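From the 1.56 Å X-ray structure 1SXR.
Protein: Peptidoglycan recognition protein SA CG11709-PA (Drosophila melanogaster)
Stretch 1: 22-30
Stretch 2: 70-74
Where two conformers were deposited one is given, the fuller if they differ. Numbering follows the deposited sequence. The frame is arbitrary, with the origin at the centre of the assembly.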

# COMPACT_ATOMS: atom_id res chain seq x y z
N GLY A 22 -7.42 9.16 -11.88
CA GLY A 22 -6.44 9.84 -11.02
C GLY A 22 -5.59 10.82 -11.80
O GLY A 22 -5.46 10.72 -13.04
N LYS A 23 -5.01 11.77 -11.08
CA LYS A 23 -4.17 12.82 -11.65
C LYS A 23 -2.70 12.42 -11.60
O LYS A 23 -2.31 11.54 -10.84
CB LYS A 23 -4.33 14.13 -10.86
CG LYS A 23 -5.74 14.69 -10.97
CD LYS A 23 -5.92 16.04 -10.32
CE LYS A 23 -7.20 16.69 -10.86
NZ LYS A 23 -7.87 17.61 -9.89
N PRO A 24 -1.86 13.06 -12.41
CA PRO A 24 -0.43 12.76 -12.36
C PRO A 24 0.20 13.10 -11.01
O PRO A 24 -0.30 13.96 -10.29
CB PRO A 24 0.16 13.70 -13.44
CG PRO A 24 -1.02 13.96 -14.34
CD PRO A 24 -2.20 14.08 -13.42
N SER A 25 1.30 12.42 -10.70
CA SER A 25 2.14 12.86 -9.60
C SER A 25 2.64 14.28 -9.83
O SER A 25 2.81 14.74 -10.98
CB SER A 25 3.32 11.91 -9.45
OG SER A 25 4.27 12.42 -8.52
N LEU A 26 2.86 14.99 -8.72
CA LEU A 26 3.43 16.33 -8.76
C LEU A 26 4.95 16.29 -8.79
O LEU A 26 5.60 17.34 -8.88
CB LEU A 26 2.93 17.18 -7.58
CG LEU A 26 1.42 17.37 -7.59
CD1 LEU A 26 0.95 17.94 -6.29
CD2 LEU A 26 1.00 18.24 -8.77
N GLY A 27 5.53 15.10 -8.66
CA GLY A 27 6.99 14.98 -8.68
C GLY A 27 7.42 13.54 -8.49
O GLY A 27 7.19 12.93 -7.45
N LEU A 28 8.10 13.01 -9.49
CA LEU A 28 8.45 11.60 -9.46
C LEU A 28 9.81 11.42 -8.80
O LEU A 28 10.77 12.12 -9.14
CB LEU A 28 8.47 11.02 -10.88
CG LEU A 28 7.11 11.08 -11.59
CD1 LEU A 28 7.26 10.90 -13.10
CD2 LEU A 28 6.15 10.02 -11.02
N HIS A 29 9.89 10.49 -7.86
CA HIS A 29 11.15 10.14 -7.21
C HIS A 29 11.33 8.64 -7.31
O HIS A 29 10.52 7.87 -6.80
CB HIS A 29 11.18 10.64 -5.76
CG HIS A 29 11.19 12.13 -5.66
ND1 HIS A 29 12.34 12.88 -5.76
CD2 HIS A 29 10.17 13.02 -5.53
CE1 HIS A 29 12.03 14.17 -5.67
NE2 HIS A 29 10.72 14.28 -5.54
N TYR A 30 12.37 8.22 -7.99
CA TYR A 30 12.51 6.80 -8.30
C TYR A 30 13.18 6.02 -7.19
O TYR A 30 14.04 6.57 -6.46
CB TYR A 30 13.21 6.62 -9.66
CG TYR A 30 12.45 7.32 -10.77
CD1 TYR A 30 11.53 6.64 -11.54
CD2 TYR A 30 12.61 8.68 -10.99
CE1 TYR A 30 10.82 7.30 -12.54
CE2 TYR A 30 11.91 9.34 -11.97
CZ TYR A 30 11.02 8.65 -12.74
OH TYR A 30 10.32 9.34 -13.72
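Stretch 2 70-74: DFNDI

Stretch 2 meets stretch 1 in a small loop-to-loop contact, pinned by one backbone hydrogen bond and centred on Asn72. Neither segment forms a regular helix or strand. Along the register the two chains run in opposite senses: Ser25 lies across from Asp73, with CA atoms 4.9 Å apart, and Leu26 across from Asn72, with CA atoms 4.7 Å apart. Asp70, at positive phi (66°), is the first residue to leave the conformation of a preceding helix; Phe71 and Asp73 are extended, whereas Asn72 has phi/psi of -79/-22°.

The hydrogen bond runs from Leu26 N to Asn72 O, 2.8 Å and nearly linear at 169°. The same oxygen lies 3.4 Å from Ser25 CA in a CA-H...O contact, so a single carbonyl meets two successive residues of stretch 1.

Asn72 has the largest covered area; its chi1 is -76° (m), and its side chain lies near Leu26, Gly27 and His29. Its OD1 comes 3.9 Å from Leu26 CB, while its ND2 lies 3.6 Å from His29 CD2, at the ring edge and near the ring plane. A water joins these last two side chains, 2.7 Å from His29 NE2 and accepting a weak hydrogen bond from Asn72 ND2 at 3.4 Å. The amide supplies a donor, which reaches the water only weakly. Gly27 has no side chain here; an ideal CB would fall 3.4 Å from Asn72 OD1.

Ser25 is small enough to pack closely, its CB 3.7 Å from Asp73 OD2, while its OG accepts a hydrogen bond from Gly27 N (3.0 Å) that braces the turn. Buried Asp73 has both carboxylate oxygens hydrogen-bonded elsewhere in the structure, and its OD1 also accepts from Ile74 N (2.8 Å). The Leu26 side chain also approaches the backbone, its CD1 4.1 Å from Phe71 O, a loose van der Waals contact.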

# COMPACT_ATOMS: atom_id res chain seq x y z
N ASP A 70 0.33 17.72 1.25
CA ASP A 70 1.52 18.18 0.52
C ASP A 70 2.40 17.05 0.01
O ASP A 70 3.62 17.19 -0.12
CB ASP A 70 2.36 19.14 1.38
CG ASP A 70 1.60 20.39 1.76
OD1 ASP A 70 0.70 20.80 1.00
OD2 ASP A 70 1.83 21.02 2.81
N PHE A 71 1.78 15.90 -0.27
CA PHE A 71 2.49 14.79 -0.89
C PHE A 71 2.45 14.95 -2.42
O PHE A 71 1.62 15.69 -2.96
CB PHE A 71 1.82 13.46 -0.54
CG PHE A 71 1.76 13.15 0.91
CD1 PHE A 71 2.66 13.73 1.81
CD2 PHE A 71 0.83 12.22 1.38
CE1 PHE A 71 2.59 13.42 3.16
CE2 PHE A 71 0.75 11.90 2.73
CZ PHE A 71 1.63 12.51 3.61
N ASN A 72 3.31 14.21 -3.10
CA ASN A 72 3.37 14.32 -4.56
C ASN A 72 2.25 13.53 -5.21
O ASN A 72 1.86 13.81 -6.34
CB ASN A 72 4.73 13.85 -5.08
CG ASN A 72 5.81 14.89 -4.84
OD1 ASN A 72 5.55 16.08 -4.97
ND2 ASN A 72 6.99 14.44 -4.45
N ASP A 73 1.70 12.56 -4.48
CA ASP A 73 0.68 11.66 -5.04
C ASP A 73 -0.03 11.00 -3.85
O ASP A 73 0.35 11.22 -2.68
CB ASP A 73 1.36 10.62 -5.93
CG ASP A 73 0.46 10.09 -7.02
OD1 ASP A 73 -0.77 10.21 -6.90
OD2 ASP A 73 0.93 9.48 -8.02
N ILE A 74 -1.05 10.20 -4.15
CA ILE A 74 -1.60 9.33 -3.12
C ILE A 74 -0.44 8.60 -2.42
O ILE A 74 0.54 8.18 -3.06
CB ILE A 74 -2.64 8.36 -3.74
CG1 ILE A 74 -3.57 7.79 -2.66
CG2 ILE A 74 -2.05 7.38 -4.70
CD1 ILE A 74 -4.93 7.45 -3.25
O HOH W 1 9.39 16.65 -5.47